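Galactose mutarotase related enzyme (Lactobacillus casei, PDB 3Q1N) probably binds carbohydrate and may have isomerase activity. Local coordinates at residues 169-181 with 202-214. Numbering follows the deposited sequence. Where two conformers were deposited one is given.
Sequences PLQRFGIGPVPFR and LLDGGLVILANSE
The Asn212 side-chain amide bonds to the backbone of Pro169 and Gln171, a worked example of a side chain prolonging a short antiparallel pairing, here a single non-hydrogen-bonded bridge of Arg172 with Leu210. That bridge is flanked by two backbone hydrogen bonds, Ala211 N to Gln171 O (2.9 Å) and Phe173 N to Ile209 O. Beyond it, Asn212 OD1 receives Gln171 N (2.9 Å) on a lone pair in the carbonyl plane, while ND2 gives a nearly straight bond to Pro169 O (3.0 Å), approaching from above that carbonyl's plane. Replacing Asn212 with alanine is likely to leave Gln171 N and Pro169 O without these partners and the 169-171 chain less firmly held.

At the other end, Arg172 bends at chi3 (-72°), bringing NH2 to a rather bent hydrogen bond with Leu207 O (2.9 Å), with Val208 CG2 over one guanidinium face. Water 1 accepts from Arg172 NE (2.9 Å) and Ile209 N and donates to Phe173 O and Leu207 O. Phe173 CD2 meets Ile209 CG2 (3.7 Å) and CE2 meets Ala211 CB; Ile175 CD1 crosses Leu207 CD2 (3.8 Å) at about a right angle. Side-chain and water bonds thus continue the join between strands 171-175 and 208-210, linking the antiparallel pair 171-175 and 184-187 to the sheet containing 208-210 and 238-242.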
# COMPACT_ATOMS: atom_id res chain seq x y z
N PRO A 169 10.13 -20.64 3.58
CA PRO A 169 10.47 -19.64 4.57
C PRO A 169 10.18 -18.23 4.08
O PRO A 169 10.24 -17.97 2.89
CB PRO A 169 11.95 -19.84 4.76
CG PRO A 169 12.16 -21.32 4.51
CD PRO A 169 11.21 -21.62 3.39
N LEU A 170 9.87 -17.33 5.02
CA LEU A 170 9.61 -15.93 4.70
C LEU A 170 10.85 -15.30 4.07
O LEU A 170 11.94 -15.48 4.60
CB LEU A 170 9.31 -15.14 5.98
CG LEU A 170 7.86 -15.00 6.43
CD1 LEU A 170 7.84 -14.35 7.85
CD2 LEU A 170 7.01 -14.23 5.42
N GLN A 171 10.65 -14.58 2.95
CA GLN A 171 11.75 -13.91 2.26
C GLN A 171 11.37 -12.45 1.98
O GLN A 171 10.16 -12.13 1.87
CB GLN A 171 12.10 -14.65 0.95
CG GLN A 171 12.65 -16.09 1.16
CD GLN A 171 14.09 -16.13 1.63
OE1 GLN A 171 15.02 -15.90 0.85
NE2 GLN A 171 14.29 -16.42 2.92
N ARG A 172 12.38 -11.59 1.91
CA ARG A 172 12.19 -10.20 1.52
C ARG A 172 13.05 -9.85 0.32
O ARG A 172 14.10 -10.48 0.08
CB ARG A 172 12.55 -9.24 2.65
CG ARG A 172 14.02 -9.18 2.90
CD ARG A 172 14.36 -8.40 4.08
NE ARG A 172 14.17 -6.96 3.89
CZ ARG A 172 14.68 -6.05 4.71
NH1 ARG A 172 15.44 -6.43 5.73
NH2 ARG A 172 14.46 -4.75 4.50
N PHE A 173 12.60 -8.87 -0.43
CA PHE A 173 13.42 -8.29 -1.48
C PHE A 173 14.57 -7.51 -0.87
O PHE A 173 14.37 -6.66 -0.01
CB PHE A 173 12.62 -7.39 -2.40
CG PHE A 173 11.71 -8.13 -3.29
CD1 PHE A 173 12.21 -8.66 -4.49
CD2 PHE A 173 10.42 -8.40 -2.95
CE1 PHE A 173 11.40 -9.37 -5.35
CE2 PHE A 173 9.61 -9.15 -3.78
CZ PHE A 173 10.10 -9.62 -4.99
N GLY A 174 15.79 -7.79 -1.28
CA GLY A 174 16.91 -7.02 -0.80
C GLY A 174 16.81 -5.54 -1.18
O GLY A 174 16.37 -5.19 -2.27
N ILE A 175 17.23 -4.69 -0.25
CA ILE A 175 17.18 -3.22 -0.41
C ILE A 175 18.59 -2.62 -0.52
O ILE A 175 19.52 -3.01 0.20
CB ILE A 175 16.48 -2.57 0.80
CG1 ILE A 175 15.07 -3.15 0.96
CG2 ILE A 175 16.47 -1.03 0.65
CD1 ILE A 175 14.17 -3.06 -0.25
N GLY A 176 18.75 -1.68 -1.45
CA GLY A 176 19.99 -0.93 -1.58
C GLY A 176 20.02 -0.10 -2.86
O GLY A 176 19.75 -0.65 -3.95
N PRO A 177 20.26 1.22 -2.76
CA PRO A 177 20.19 2.10 -1.60
C PRO A 177 18.75 2.32 -1.20
O PRO A 177 17.90 2.43 -2.07
CB PRO A 177 20.73 3.43 -2.13
CG PRO A 177 20.34 3.41 -3.53
CD PRO A 177 20.29 2.00 -3.99
N VAL A 178 18.48 2.35 0.10
CA VAL A 178 17.11 2.52 0.55
C VAL A 178 16.53 3.79 -0.10
O VAL A 178 17.22 4.82 -0.19
CB VAL A 178 17.03 2.53 2.12
CG1 VAL A 178 17.84 3.69 2.72
CG2 VAL A 178 15.59 2.55 2.58
N PRO A 179 15.26 3.71 -0.59
CA PRO A 179 14.28 2.62 -0.61
C PRO A 179 14.20 1.82 -1.93
O PRO A 179 13.19 1.21 -2.23
CB PRO A 179 12.96 3.38 -0.38
CG PRO A 179 13.19 4.68 -1.19
CD PRO A 179 14.69 4.93 -1.19
N PHE A 180 15.26 1.82 -2.71
CA PHE A 180 15.34 1.00 -3.93
C PHE A 180 15.68 -0.44 -3.57
O PHE A 180 16.30 -0.71 -2.57
CB PHE A 180 16.41 1.49 -4.90
CG PHE A 180 16.17 2.89 -5.47
CD1 PHE A 180 16.65 4.01 -4.85
CD2 PHE A 180 15.46 3.03 -6.64
CE1 PHE A 180 16.42 5.27 -5.41
CE2 PHE A 180 15.26 4.26 -7.23
CZ PHE A 180 15.73 5.40 -6.60
N ARG A 181 15.33 -1.35 -4.46
CA ARG A 181 15.78 -2.75 -4.39
C ARG A 181 17.19 -2.97 -4.95
O ARG A 181 17.60 -2.30 -5.90
CB ARG A 181 14.79 -3.65 -5.13
CG ARG A 181 13.36 -3.60 -4.56
CD ARG A 181 12.44 -4.64 -5.16
NE ARG A 181 12.39 -4.54 -6.62
CZ ARG A 181 12.98 -5.32 -7.49
NH1 ARG A 181 13.83 -6.29 -7.11
NH2 ARG A 181 12.79 -5.08 -8.78
N LEU A 202 14.68 -4.61 13.05
CA LEU A 202 14.28 -5.04 11.71
C LEU A 202 14.05 -3.83 10.79
O LEU A 202 14.56 -3.77 9.66
CB LEU A 202 12.98 -5.86 11.77
CG LEU A 202 12.37 -6.31 10.42
CD1 LEU A 202 13.28 -7.30 9.67
CD2 LEU A 202 10.93 -6.85 10.60
N LEU A 203 13.26 -2.87 11.25
CA LEU A 203 12.72 -1.86 10.31
C LEU A 203 13.63 -0.66 10.04
O LEU A 203 13.41 0.07 9.07
CB LEU A 203 11.32 -1.40 10.76
CG LEU A 203 10.28 -2.53 10.73
CD1 LEU A 203 9.03 -2.11 11.48
CD2 LEU A 203 9.96 -2.99 9.27
N ASP A 204 14.63 -0.44 10.88
CA ASP A 204 15.49 0.74 10.75
C ASP A 204 16.30 0.73 9.48
O ASP A 204 16.74 1.80 9.03
CB ASP A 204 16.39 0.90 11.98
CG ASP A 204 15.68 1.59 13.15
OD1 ASP A 204 14.56 2.08 12.96
OD2 ASP A 204 16.21 1.63 14.28
N GLY A 205 16.47 -0.44 8.87
CA GLY A 205 17.17 -0.58 7.60
C GLY A 205 16.31 -0.35 6.36
O GLY A 205 16.76 -0.59 5.22
N GLY A 206 15.07 0.08 6.57
CA GLY A 206 14.19 0.37 5.46
C GLY A 206 13.06 -0.60 5.32
O GLY A 206 12.95 -1.60 6.07
N LEU A 207 12.21 -0.30 4.36
CA LEU A 207 11.04 -1.11 4.06
C LEU A 207 11.38 -2.62 3.88
O LEU A 207 12.43 -2.98 3.31
CB LEU A 207 10.36 -0.56 2.81
CG LEU A 207 11.00 -0.75 1.43
CD1 LEU A 207 10.03 -0.25 0.37
CD2 LEU A 207 12.39 -0.07 1.28
N VAL A 208 10.53 -3.49 4.44
CA VAL A 208 10.63 -4.94 4.34
C VAL A 208 9.53 -5.45 3.40
O VAL A 208 8.35 -5.49 3.74
CB VAL A 208 10.49 -5.60 5.75
CG1 VAL A 208 10.55 -7.16 5.64
CG2 VAL A 208 11.61 -5.08 6.70
N ILE A 209 9.93 -5.79 2.19
CA ILE A 209 8.98 -6.24 1.16
C ILE A 209 8.92 -7.77 1.11
O ILE A 209 9.83 -8.39 0.59
CB ILE A 209 9.35 -5.72 -0.25
CG1 ILE A 209 9.65 -4.23 -0.22
CG2 ILE A 209 8.21 -6.05 -1.23
CD1 ILE A 209 10.27 -3.70 -1.56
N LEU A 210 7.88 -8.36 1.66
CA LEU A 210 7.74 -9.82 1.66
C LEU A 210 7.48 -10.34 0.26
O LEU A 210 6.58 -9.86 -0.46
CB LEU A 210 6.59 -10.29 2.58
CG LEU A 210 6.68 -9.83 4.03
CD1 LEU A 210 5.47 -10.40 4.80
CD2 LEU A 210 7.95 -10.29 4.70
N ALA A 211 8.28 -11.33 -0.13
CA ALA A 211 8.28 -11.89 -1.46
C ALA A 211 7.33 -13.07 -1.63
O ALA A 211 7.12 -13.52 -2.76
CB ALA A 211 9.68 -12.30 -1.84
N ASN A 212 6.76 -13.57 -0.52
CA ASN A 212 5.98 -14.81 -0.55
C ASN A 212 4.55 -14.55 -1.03
O ASN A 212 3.66 -14.20 -0.25
CB ASN A 212 6.00 -15.52 0.82
CG ASN A 212 7.39 -15.71 1.36
OD1 ASN A 212 8.01 -14.77 1.79
ND2 ASN A 212 7.85 -16.97 1.44
N SER A 213 4.31 -14.74 -2.34
CA SER A 213 3.03 -14.31 -2.93
C SER A 213 1.84 -15.16 -2.57
O SER A 213 0.69 -14.75 -2.81
CB SER A 213 3.16 -14.22 -4.45
OG SER A 213 4.19 -13.33 -4.78
N GLU A 214 2.08 -16.34 -2.01
CA GLU A 214 1.00 -17.22 -1.64
C GLU A 214 0.21 -16.77 -0.40
O GLU A 214 -0.84 -17.36 -0.09
CB GLU A 214 1.55 -18.61 -1.36
CG GLU A 214 2.44 -18.75 -0.09
CD GLU A 214 3.94 -18.58 -0.36
OE1 GLU A 214 4.34 -17.83 -1.30
OE2 GLU A 214 4.73 -19.19 0.41
O HOH W 1 12.74 -5.62 1.75
O HOH W 2 14.89 -3.05 7.13
O HOH W 3 16.55 -5.60 8.73